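Local coordinates for protein endoglucanase A (Clostridium cellulolyticum, PDB 1EDG) that hydrolyses internal beta-1,4-glucosidic bonds of cellulose through its family 5 catalytic domain, a TIM barrel, at residues W287-I292 / S324-Q329; G334-L339 / Y374-I379; Y256-F261 / Q282-W287. All coordinates share one frame; numbering follows the deposited sequence.

Contact 1 (W287-I292 / S324-Q329); sequences WFMDNI and SYYVAQ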
loop_
_atom_site.group_PDB
_atom_site.type_symbol
_atom_site.label_atom_id
_atom_site.label_comp_id
_atom_site.label_asym_id
_atom_site.label_seq_id
_atom_site.Cartn_x
_atom_site.Cartn_y
_atom_site.Cartn_z
ATOM N N TRP A 287 11.513 12.895 -8.822
ATOM C CA TRP A 287 11.948 13.678 -7.662
ATOM C C TRP A 287 11.849 12.926 -6.338
ATOM O O TRP A 287 12.839 12.812 -5.608
ATOM C CB TRP A 287 11.210 15.026 -7.573
ATOM C CG TRP A 287 9.824 14.947 -6.991
ATOM C CD1 TRP A 287 8.662 14.721 -7.671
ATOM C CD2 TRP A 287 9.467 15.035 -5.599
ATOM N NE1 TRP A 287 7.606 14.649 -6.792
ATOM C CE2 TRP A 287 8.070 14.838 -5.515
ATOM C CE3 TRP A 287 10.193 15.252 -4.417
ATOM C CZ2 TRP A 287 7.378 14.850 -4.291
ATOM C CZ3 TRP A 287 9.507 15.262 -3.199
ATOM C CH2 TRP A 287 8.113 15.061 -3.149
ATOM N N PHE A 288 10.684 12.354 -6.049
ATOM C CA PHE A 288 10.517 11.644 -4.789
ATOM C C PHE A 288 11.278 10.324 -4.760
ATOM O O PHE A 288 11.719 9.879 -3.695
ATOM C CB PHE A 288 9.031 11.459 -4.432
ATOM C CG PHE A 288 8.331 10.383 -5.216
ATOM C CD1 PHE A 288 7.747 10.665 -6.445
ATOM C CD2 PHE A 288 8.259 9.083 -4.720
ATOM C CE1 PHE A 288 7.104 9.666 -7.173
ATOM C CE2 PHE A 288 7.621 8.082 -5.439
ATOM C CZ PHE A 288 7.042 8.376 -6.670
ATOM N N MET A 289 11.456 9.711 -5.929
ATOM C CA MET A 289 12.189 8.455 -6.012
ATOM C C MET A 289 13.659 8.678 -5.684
ATOM O O MET A 289 14.287 7.833 -5.046
ATOM C CB MET A 289 12.036 7.822 -7.394
ATOM C CG MET A 289 10.614 7.416 -7.690
ATOM S SD MET A 289 10.490 6.367 -9.123
ATOM C CE MET A 289 8.667 6.138 -9.232
ATOM N N ASP A 290 14.205 9.813 -6.116
ATOM C CA ASP A 290 15.600 10.138 -5.831
ATOM C C ASP A 290 15.772 10.371 -4.332
ATOM O O ASP A 290 16.763 9.941 -3.741
ATOM C CB ASP A 290 16.058 11.361 -6.626
ATOM C CG ASP A 290 16.360 11.036 -8.081
ATOM O OD1 ASP A 290 16.709 9.877 -8.384
ATOM O OD2 ASP A 290 16.249 11.945 -8.925
ATOM N N ASN A 291 14.794 11.027 -3.715
ATOM C CA ASN A 291 14.836 11.266 -2.270
ATOM C C ASN A 291 14.860 9.927 -1.542
ATOM O O ASN A 291 15.639 9.725 -0.606
ATOM C CB ASN A 291 13.611 12.066 -1.812
ATOM C CG ASN A 291 13.669 13.514 -2.237
ATOM O OD1 ASN A 291 14.701 13.983 -2.726
ATOM N ND2 ASN A 291 12.566 14.230 -2.060
ATOM N N ILE A 292 14.006 9.012 -1.988
ATOM C CA ILE A 292 13.920 7.685 -1.396
ATOM C C ILE A 292 15.217 6.901 -1.596
ATOM O O ILE A 292 15.702 6.239 -0.666
ATOM C CB ILE A 292 12.718 6.899 -1.976
ATOM C CG1 ILE A 292 11.407 7.540 -1.507
ATOM C CG2 ILE A 292 12.780 5.435 -1.554
ATOM C CD1 ILE A 292 10.178 6.981 -2.190
ATOM N N SER A 324 4.594 2.592 -17.241
ATOM C CA SER A 324 5.831 1.899 -17.639
ATOM C C SER A 324 7.064 2.633 -17.106
ATOM O O SER A 324 7.964 2.017 -16.522
ATOM C CB SER A 324 5.927 1.768 -19.171
ATOM O OG SER A 324 4.950 0.869 -19.670
ATOM N N TYR A 325 7.081 3.948 -17.309
ATOM C CA TYR A 325 8.175 4.807 -16.859
ATOM C C TYR A 325 8.276 4.800 -15.324
ATOM O O TYR A 325 9.370 4.695 -14.761
ATOM C CB TYR A 325 7.936 6.228 -17.372
ATOM C CG TYR A 325 9.022 7.227 -17.027
ATOM C CD1 TYR A 325 10.150 7.367 -17.834
ATOM C CD2 TYR A 325 8.893 8.068 -15.919
ATOM C CE1 TYR A 325 11.120 8.323 -17.552
ATOM C CE2 TYR A 325 9.857 9.029 -15.627
ATOM C CZ TYR A 325 10.967 9.152 -16.447
ATOM O OH TYR A 325 11.908 10.114 -16.161
ATOM N N TYR A 326 7.127 4.912 -14.661
ATOM C CA TYR A 326 7.048 4.911 -13.203
ATOM C C TYR A 326 7.684 3.634 -12.630
ATOM O O TYR A 326 8.569 3.695 -11.770
ATOM C CB TYR A 326 5.569 5.027 -12.772
ATOM C CG TYR A 326 5.329 5.283 -11.294
ATOM C CD1 TYR A 326 5.527 4.273 -10.348
ATOM C CD2 TYR A 326 4.880 6.530 -10.847
ATOM C CE1 TYR A 326 5.282 4.496 -8.991
ATOM C CE2 TYR A 326 4.629 6.763 -9.489
ATOM C CZ TYR A 326 4.832 5.739 -8.568
ATOM O OH TYR A 326 4.569 5.945 -7.234
ATOM N N VAL A 327 7.254 2.479 -13.125
ATOM C CA VAL A 327 7.781 1.203 -12.641
ATOM C C VAL A 327 9.273 1.024 -12.957
ATOM O O VAL A 327 10.035 0.569 -12.106
ATOM C CB VAL A 327 6.962 0.004 -13.197
ATOM C CG1 VAL A 327 7.603 -1.313 -12.779
ATOM C CG2 VAL A 327 5.516 0.074 -12.678
ATOM N N ALA A 328 9.683 1.397 -14.168
ATOM C CA ALA A 328 11.085 1.284 -14.573
ATOM C C ALA A 328 11.992 2.141 -13.687
ATOM O O ALA A 328 13.048 1.686 -13.249
ATOM C CB ALA A 328 11.251 1.679 -16.036
ATOM N N GLN A 329 11.581 3.378 -13.420
ATOM C CA GLN A 329 12.364 4.283 -12.582
ATOM C C GLN A 329 12.453 3.770 -11.142
ATOM O O GLN A 329 13.490 3.897 -10.490
ATOM C CB GLN A 329 11.774 5.696 -12.617
ATOM C CG GLN A 329 11.899 6.399 -13.973
ATOM C CD GLN A 329 13.339 6.732 -14.356
ATOM O OE1 GLN A 329 14.247 6.705 -13.524
ATOM N NE2 GLN A 329 13.549 7.050 -15.623
#
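The terminal methyl of Met289 sits squarely over one face of the Tyr326 ring: CE of Met289 lies 3.7 Å from the ring centroid of Tyr326 and only 8° off the ring normal, a clean CH-pi contact. CG of Met289 is anti to the carbonyl carbon and the chain beyond it is extended, which carries the methyl across to the other helix. The same methyl also rests 3.5 Å from the backbone O of Tyr326, while SD of Met289 packs 3.8 Å from CB of Gln329, the two chains crossing at roughly a right angle.

Phe288 comes at the phenol end of Tyr326. Its CG is wedged between the backbone N and the carbonyl carbon (chi1 76°), which turns the ring toward helix 316-332 although the side chain does not set out in that direction. CZ of Phe288 then lies 3.5 Å from OH of Tyr326, with that hydroxyl near the plane of the Phe288 ring, at its edge. The hydroxyl takes its hydrogen bond elsewhere, with the backbone O of Ala255, so this buried polar atom is satisfied and the far end of the tyrosine is fixed.

The short helix segments run almost parallel, 12° apart, with axes 11.3 Å from each other; at that spacing long side chains do the bridging. Ile305 of strand 303-308 touches the side chains of both Phe288 and Tyr326 from the barrel wall. This is the packing of neighbouring outer helices against the intervening strand in a (beta/alpha)8 TIM barrel.

Contact 2 (G334-L339 / Y374-I379); sequences GILCIL and YAFGLI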
loop_
_atom_site.group_PDB
_atom_site.type_symbol
_atom_site.label_atom_id
_atom_site.label_comp_id
_atom_site.label_asym_id
_atom_site.label_seq_id
_atom_site.Cartn_x
_atom_site.Cartn_y
_atom_site.Cartn_z
ATOM N N GLY A 334 15.707 0.090 -6.847
ATOM C CA GLY A 334 15.392 -1.020 -5.956
ATOM C C GLY A 334 14.062 -0.942 -5.224
ATOM O O GLY A 334 13.859 -1.664 -4.245
ATOM N N ILE A 335 13.136 -0.134 -5.733
ATOM C CA ILE A 335 11.831 0.059 -5.098
ATOM C C ILE A 335 10.697 -0.751 -5.742
ATOM O O ILE A 335 10.545 -0.748 -6.968
ATOM C CB ILE A 335 11.431 1.554 -5.155
ATOM C CG1 ILE A 335 12.541 2.444 -4.577
ATOM C CG2 ILE A 335 10.113 1.783 -4.426
ATOM C CD1 ILE A 335 12.394 3.920 -4.930
ATOM N N LEU A 336 9.890 -1.407 -4.909
ATOM C CA LEU A 336 8.739 -2.188 -5.379
ATOM C C LEU A 336 7.536 -1.265 -5.572
ATOM O O LEU A 336 7.387 -0.290 -4.836
ATOM C CB LEU A 336 8.347 -3.256 -4.347
ATOM C CG LEU A 336 7.111 -4.093 -4.713
ATOM C CD1 LEU A 336 7.506 -5.084 -5.776
ATOM C CD2 LEU A 336 6.553 -4.814 -3.508
ATOM N N CYS A 337 6.687 -1.585 -6.550
ATOM C CA CYS A 337 5.464 -0.829 -6.835
ATOM C C CYS A 337 4.240 -1.734 -6.663
ATOM O O CYS A 337 4.279 -2.906 -7.043
ATOM C CB CYS A 337 5.472 -0.316 -8.271
ATOM S SG CYS A 337 6.651 0.987 -8.579
ATOM N N ILE A 338 3.170 -1.202 -6.073
ATOM C CA ILE A 338 1.932 -1.963 -5.887
ATOM C C ILE A 338 0.795 -1.096 -6.435
ATOM O O ILE A 338 0.564 0.018 -5.967
ATOM C CB ILE A 338 1.675 -2.319 -4.398
ATOM C CG1 ILE A 338 2.861 -3.112 -3.823
ATOM C CG2 ILE A 338 0.403 -3.164 -4.266
ATOM C CD1 ILE A 338 2.672 -3.562 -2.380
ATOM N N LEU A 339 0.134 -1.600 -7.472
ATOM C CA LEU A 339 -0.964 -0.917 -8.156
ATOM C C LEU A 339 -2.231 -0.844 -7.301
ATOM O O LEU A 339 -2.601 -1.827 -6.653
ATOM C CB LEU A 339 -1.309 -1.700 -9.436
ATOM C CG LEU A 339 -1.820 -1.081 -10.743
ATOM C CD1 LEU A 339 -2.790 -2.047 -11.375
ATOM C CD2 LEU A 339 -2.452 0.247 -10.561
ATOM N N TYR A 374 8.655 -3.990 -16.981
ATOM C CA TYR A 374 9.674 -3.209 -16.302
ATOM C C TYR A 374 9.869 -3.462 -14.809
ATOM O O TYR A 374 10.705 -2.814 -14.173
ATOM C CB TYR A 374 9.456 -1.728 -16.600
ATOM C CG TYR A 374 9.696 -1.419 -18.061
ATOM C CD1 TYR A 374 10.976 -1.539 -18.611
ATOM C CD2 TYR A 374 8.645 -1.067 -18.907
ATOM C CE1 TYR A 374 11.200 -1.321 -19.966
ATOM C CE2 TYR A 374 8.858 -0.845 -20.271
ATOM C CZ TYR A 374 10.139 -0.977 -20.793
ATOM O OH TYR A 374 10.355 -0.786 -22.143
ATOM N N ALA A 375 9.134 -4.421 -14.259
ATOM C CA ALA A 375 9.269 -4.761 -12.845
ATOM C C ALA A 375 10.527 -5.614 -12.652
ATOM O O ALA A 375 11.264 -5.865 -13.608
ATOM C CB ALA A 375 8.037 -5.519 -12.370
ATOM N N PHE A 376 10.766 -6.072 -11.427
ATOM C CA PHE A 376 11.938 -6.899 -11.133
ATOM C C PHE A 376 11.890 -8.201 -11.917
ATOM O O PHE A 376 10.817 -8.771 -12.126
ATOM C CB PHE A 376 12.025 -7.227 -9.636
ATOM C CG PHE A 376 12.308 -6.032 -8.765
ATOM C CD1 PHE A 376 13.577 -5.451 -8.743
ATOM C CD2 PHE A 376 11.307 -5.488 -7.965
ATOM C CE1 PHE A 376 13.839 -4.347 -7.940
ATOM C CE2 PHE A 376 11.561 -4.389 -7.161
ATOM C CZ PHE A 376 12.828 -3.815 -7.149
ATOM N N GLY A 377 13.057 -8.669 -12.344
ATOM C CA GLY A 377 13.121 -9.906 -13.092
ATOM C C GLY A 377 13.038 -11.086 -12.146
ATOM O O GLY A 377 13.177 -10.934 -10.928
ATOM N N LEU A 378 12.821 -12.269 -12.702
ATOM C CA LEU A 378 12.719 -13.479 -11.902
ATOM C C LEU A 378 13.877 -14.399 -12.272
ATOM O O LEU A 378 14.098 -14.676 -13.451
ATOM C CB LEU A 378 11.403 -14.191 -12.217
ATOM C CG LEU A 378 10.630 -14.939 -11.129
ATOM C CD1 LEU A 378 9.738 -15.958 -11.825
ATOM C CD2 LEU A 378 11.550 -15.641 -10.140
ATOM N N ILE A 379 14.668 -14.799 -11.286
ATOM C CA ILE A 379 15.758 -15.718 -11.562
ATOM C C ILE A 379 15.195 -17.099 -11.269
ATOM O O ILE A 379 15.140 -17.544 -10.120
ATOM C CB ILE A 379 17.043 -15.419 -10.740
ATOM C CG1 ILE A 379 17.887 -14.337 -11.427
ATOM C CG2 ILE A 379 17.921 -16.660 -10.659
ATOM C CD1 ILE A 379 17.190 -13.021 -11.657
#
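Here the C-terminal tail of the catalytic domain is laid against the bottom of the TIM barrel, where helix 316-332 turns into strand 336-339, the last of the eight. One side chain does nearly all the work. Phe376 points its ring at the turn, its CG anti to its own carbonyl carbon (chi1 -67°), and meets backbone more than side chain.

The leading edge of the ring is what touches. CZ of Phe376 is 3.7 Å from the carbonyl C of Gly334, which lies near the ring plane, and CE1 of Phe376 approaches CA of Gly334 at 4.2 Å, again at the edge. Further along, CE2 of Phe376 stands 4.0 Å from CA of Leu336, and the same CE2 is 3.8 Å from O of Ile335. A looser apolar contact, 4.3 Å between CD1 of Leu336 and CE2 of Phe376, finishes the set. The Ile335 side chain sets out away from the tail and packs on Ile305, so its backbone O is what meets the phenylalanine.

Gly334 is the C-prime residue of a Schellman motif, with positive phi (70°): its N bonds to O of Lys331, and N of Ile335 to O of Ala330. The turn closes the helix and sends the chain into the strand, where Leu336 pairs with Ile305 through the backbone.

Around the phenylalanine, Lys331 and Lys27 touch its side chain, from helices 316-332 and 21-29, while Arg30 NE donates to its backbone O. Leu336 in turn packs on Val26 and Leu29. The tail is thus seated across the alpha-to-beta turn that leads into the eighth strand, at the N-terminal end of a (beta/alpha)8 barrel.

Contact 3 (Y256-F261 / Q282-W287); sequences YCPWNF and QSEVTW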
loop_
_atom_site.group_PDB
_atom_site.type_symbol
_atom_site.label_atom_id
_atom_site.label_comp_id
_atom_site.label_asym_id
_atom_site.label_seq_id
_atom_site.Cartn_x
_atom_site.Cartn_y
_atom_site.Cartn_z
ATOM N N TYR A 256 0.913 9.018 -5.768
ATOM C CA TYR A 256 0.168 9.206 -7.003
ATOM C C TYR A 256 0.674 10.553 -7.518
ATOM O O TYR A 256 -0.012 11.566 -7.407
ATOM C CB TYR A 256 -1.334 9.281 -6.703
ATOM C CG TYR A 256 -1.922 8.026 -6.091
ATOM C CD1 TYR A 256 -2.467 7.030 -6.894
ATOM C CD2 TYR A 256 -1.995 7.865 -4.702
ATOM C CE1 TYR A 256 -3.084 5.906 -6.334
ATOM C CE2 TYR A 256 -2.607 6.745 -4.133
ATOM C CZ TYR A 256 -3.154 5.772 -4.953
ATOM O OH TYR A 256 -3.812 4.693 -4.409
ATOM N N CYS A 257 1.897 10.563 -8.039
ATOM C CA CYS A 257 2.544 11.793 -8.518
ATOM C C CYS A 257 2.826 11.821 -10.025
ATOM O O CYS A 257 3.342 10.850 -10.574
ATOM C CB CYS A 257 3.862 11.993 -7.768
ATOM S SG CYS A 257 3.725 11.861 -5.969
ATOM N N PRO A 258 2.492 12.934 -10.709
ATOM C CA PRO A 258 1.866 14.143 -10.156
ATOM C C PRO A 258 0.357 13.933 -10.000
ATOM O O PRO A 258 -0.286 13.345 -10.870
ATOM C CB PRO A 258 2.192 15.204 -11.207
ATOM C CG PRO A 258 2.135 14.427 -12.482
ATOM C CD PRO A 258 2.858 13.139 -12.126
ATOM N N TRP A 259 -0.202 14.440 -8.905
ATOM C CA TRP A 259 -1.627 14.286 -8.606
ATOM C C TRP A 259 -2.627 14.799 -9.645
ATOM O O TRP A 259 -3.645 14.149 -9.887
ATOM C CB TRP A 259 -1.955 14.890 -7.234
ATOM C CG TRP A 259 -3.397 14.700 -6.826
ATOM C CD1 TRP A 259 -4.363 15.664 -6.752
ATOM C CD2 TRP A 259 -4.031 13.466 -6.466
ATOM N NE1 TRP A 259 -5.559 15.105 -6.371
ATOM C CE2 TRP A 259 -5.385 13.759 -6.188
ATOM C CE3 TRP A 259 -3.591 12.142 -6.355
ATOM C CZ2 TRP A 259 -6.301 12.774 -5.805
ATOM C CZ3 TRP A 259 -4.504 11.159 -5.975
ATOM C CH2 TRP A 259 -5.844 11.483 -5.703
ATOM N N ASN A 260 -2.358 15.956 -10.245
ATOM C CA ASN A 260 -3.279 16.525 -11.231
ATOM C C ASN A 260 -3.509 15.607 -12.424
ATOM O O ASN A 260 -4.527 15.710 -13.102
ATOM C CB ASN A 260 -2.817 17.908 -11.700
ATOM C CG ASN A 260 -1.591 17.851 -12.589
ATOM O OD1 ASN A 260 -0.746 16.960 -12.453
ATOM N ND2 ASN A 260 -1.483 18.807 -13.505
ATOM N N PHE A 261 -2.544 14.732 -12.689
ATOM C CA PHE A 261 -2.654 13.774 -13.779
ATOM C C PHE A 261 -3.125 12.416 -13.253
ATOM O O PHE A 261 -4.074 11.825 -13.770
ATOM C CB PHE A 261 -1.300 13.601 -14.479
ATOM C CG PHE A 261 -1.255 12.429 -15.416
ATOM C CD1 PHE A 261 -1.879 12.496 -16.658
ATOM C CD2 PHE A 261 -0.658 11.233 -15.026
ATOM C CE1 PHE A 261 -1.918 11.386 -17.497
ATOM C CE2 PHE A 261 -0.691 10.117 -15.858
ATOM C CZ PHE A 261 -1.325 10.193 -17.098
ATOM N N GLN A 282 8.938 14.290 -16.537
ATOM C CA GLN A 282 9.760 13.190 -16.040
ATOM C C GLN A 282 10.101 13.451 -14.573
ATOM O O GLN A 282 9.978 12.561 -13.724
ATOM C CB GLN A 282 11.052 13.074 -16.853
ATOM C CG GLN A 282 10.870 12.569 -18.287
ATOM C CD GLN A 282 12.144 12.683 -19.120
ATOM O OE1 GLN A 282 13.136 13.270 -18.687
ATOM N NE2 GLN A 282 12.121 12.125 -20.319
ATOM N N SER A 283 10.476 14.692 -14.275
ATOM C CA SER A 283 10.836 15.097 -12.915
ATOM C C SER A 283 9.712 14.902 -11.900
ATOM O O SER A 283 9.974 14.628 -10.725
ATOM C CB SER A 283 11.280 16.564 -12.897
ATOM O OG SER A 283 12.489 16.741 -13.620
ATOM N N GLU A 284 8.469 15.071 -12.348
ATOM C CA GLU A 284 7.301 14.915 -11.483
ATOM C C GLU A 284 7.216 13.503 -10.921
ATOM O O GLU A 284 6.556 13.271 -9.904
ATOM C CB GLU A 284 6.009 15.222 -12.254
ATOM C CG GLU A 284 5.843 16.672 -12.716
ATOM C CD GLU A 284 5.594 17.660 -11.576
ATOM O OE1 GLU A 284 5.127 17.248 -10.487
ATOM O OE2 GLU A 284 5.859 18.865 -11.780
ATOM N N VAL A 285 7.852 12.560 -11.612
ATOM C CA VAL A 285 7.866 11.158 -11.204
ATOM C C VAL A 285 9.139 10.788 -10.434
ATOM O O VAL A 285 9.077 10.117 -9.409
ATOM C CB VAL A 285 7.732 10.216 -12.441
ATOM C CG1 VAL A 285 7.962 8.761 -12.044
ATOM C CG2 VAL A 285 6.356 10.368 -13.077
ATOM N N THR A 286 10.290 11.246 -10.912
ATOM C CA THR A 286 11.563 10.906 -10.281
ATOM C C THR A 286 12.009 11.675 -9.028
ATOM O O THR A 286 12.784 11.140 -8.232
ATOM C CB THR A 286 12.713 10.939 -11.317
ATOM O OG1 THR A 286 12.815 12.252 -11.882
ATOM C CG2 THR A 286 12.460 9.920 -12.429
ATOM N N TRP A 287 11.513 12.895 -8.822
ATOM C CA TRP A 287 11.948 13.678 -7.662
ATOM C C TRP A 287 11.849 12.926 -6.338
ATOM O O TRP A 287 12.839 12.812 -5.608
ATOM C CB TRP A 287 11.210 15.026 -7.573
ATOM C CG TRP A 287 9.824 14.947 -6.991
ATOM C CD1 TRP A 287 8.662 14.721 -7.671
ATOM C CD2 TRP A 287 9.467 15.035 -5.599
ATOM N NE1 TRP A 287 7.606 14.649 -6.792
ATOM C CE2 TRP A 287 8.070 14.838 -5.515
ATOM C CE3 TRP A 287 10.193 15.252 -4.417
ATOM C CZ2 TRP A 287 7.378 14.850 -4.291
ATOM C CZ3 TRP A 287 9.507 15.262 -3.199
ATOM C CH2 TRP A 287 8.113 15.061 -3.149
#
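Cys257 and Pro258 lean against the first turns of helix 279-297, meeting Glu284 and Val285 just beyond the C-terminal end of barrel strand 249-254, in the TIM-barrel connection that leads from that strand to the helix. CB of Cys257 lies 3.7 Å from the backbone O of Glu284. Next to it, the pyrrolidine ring of Pro258 presses on the Glu284 side chain, with CD of Pro258 3.8 Å from CB of Glu284. The Glu284 side chain crosses the proline at about a right angle; its bend at the second torsion (chi2 -70°) brings OE1 of Glu284 to 3.6 Å from CB of Pro258. CG2 of Val285 stands 3.9 Å from the backbone O of Cys257. These are van der Waals contacts, and the backbones come close, with CA of Pro258 5.6 Å from CA of Glu284.

A second shell sets these groups in place. The peptide bond between Cys257 and Pro258 is cis, folding the chain sharply just where it meets the helix. Pro258 is also the N-cap residue of the short helix 259-262, and its O accepts from N of Phe261. The backbone O of Cys257, besides touching Val285, takes a hydrogen bond from Tyr322 OH; Tyr322 also packs on Val285 and meets the Phe261 ring edge-to-face, so helix 316-332 backs this corner.

Next to Cys257, Tyr256 ties the segment to the barrel, its OH hydrogen-bonded to Glu307 OE1 of strand 303-308. The helical turn that carries Glu284 and Val285 is held from within: O of Gln282 accepts from two backbone donors, Val285 N at 3.0 Å and Thr286 N at 3.1 Å.

Contacts 1 and 2 are buried, whereas contact 3 is only partly so and lies farther from the centre of the chain. Contacts 1 and 3 both use helix 279-297 and share Trp287; Tyr325 of contact 1 packs on Gln282 and Thr286 of contact 3. Contacts 1 and 2 touch through Tyr326 against Cys337 and Ile292 against Ile335, and helix 316-332 leads on in the chain to strand 336-339. Contact 2 stays clear of contact 3, their centres about 19 Å apart. The chemistry shifts accordingly: methionine and aromatic side chains between helices in contact 1, a ring edge on backbone in contact 2, and a proline beside a carboxylate in contact 3.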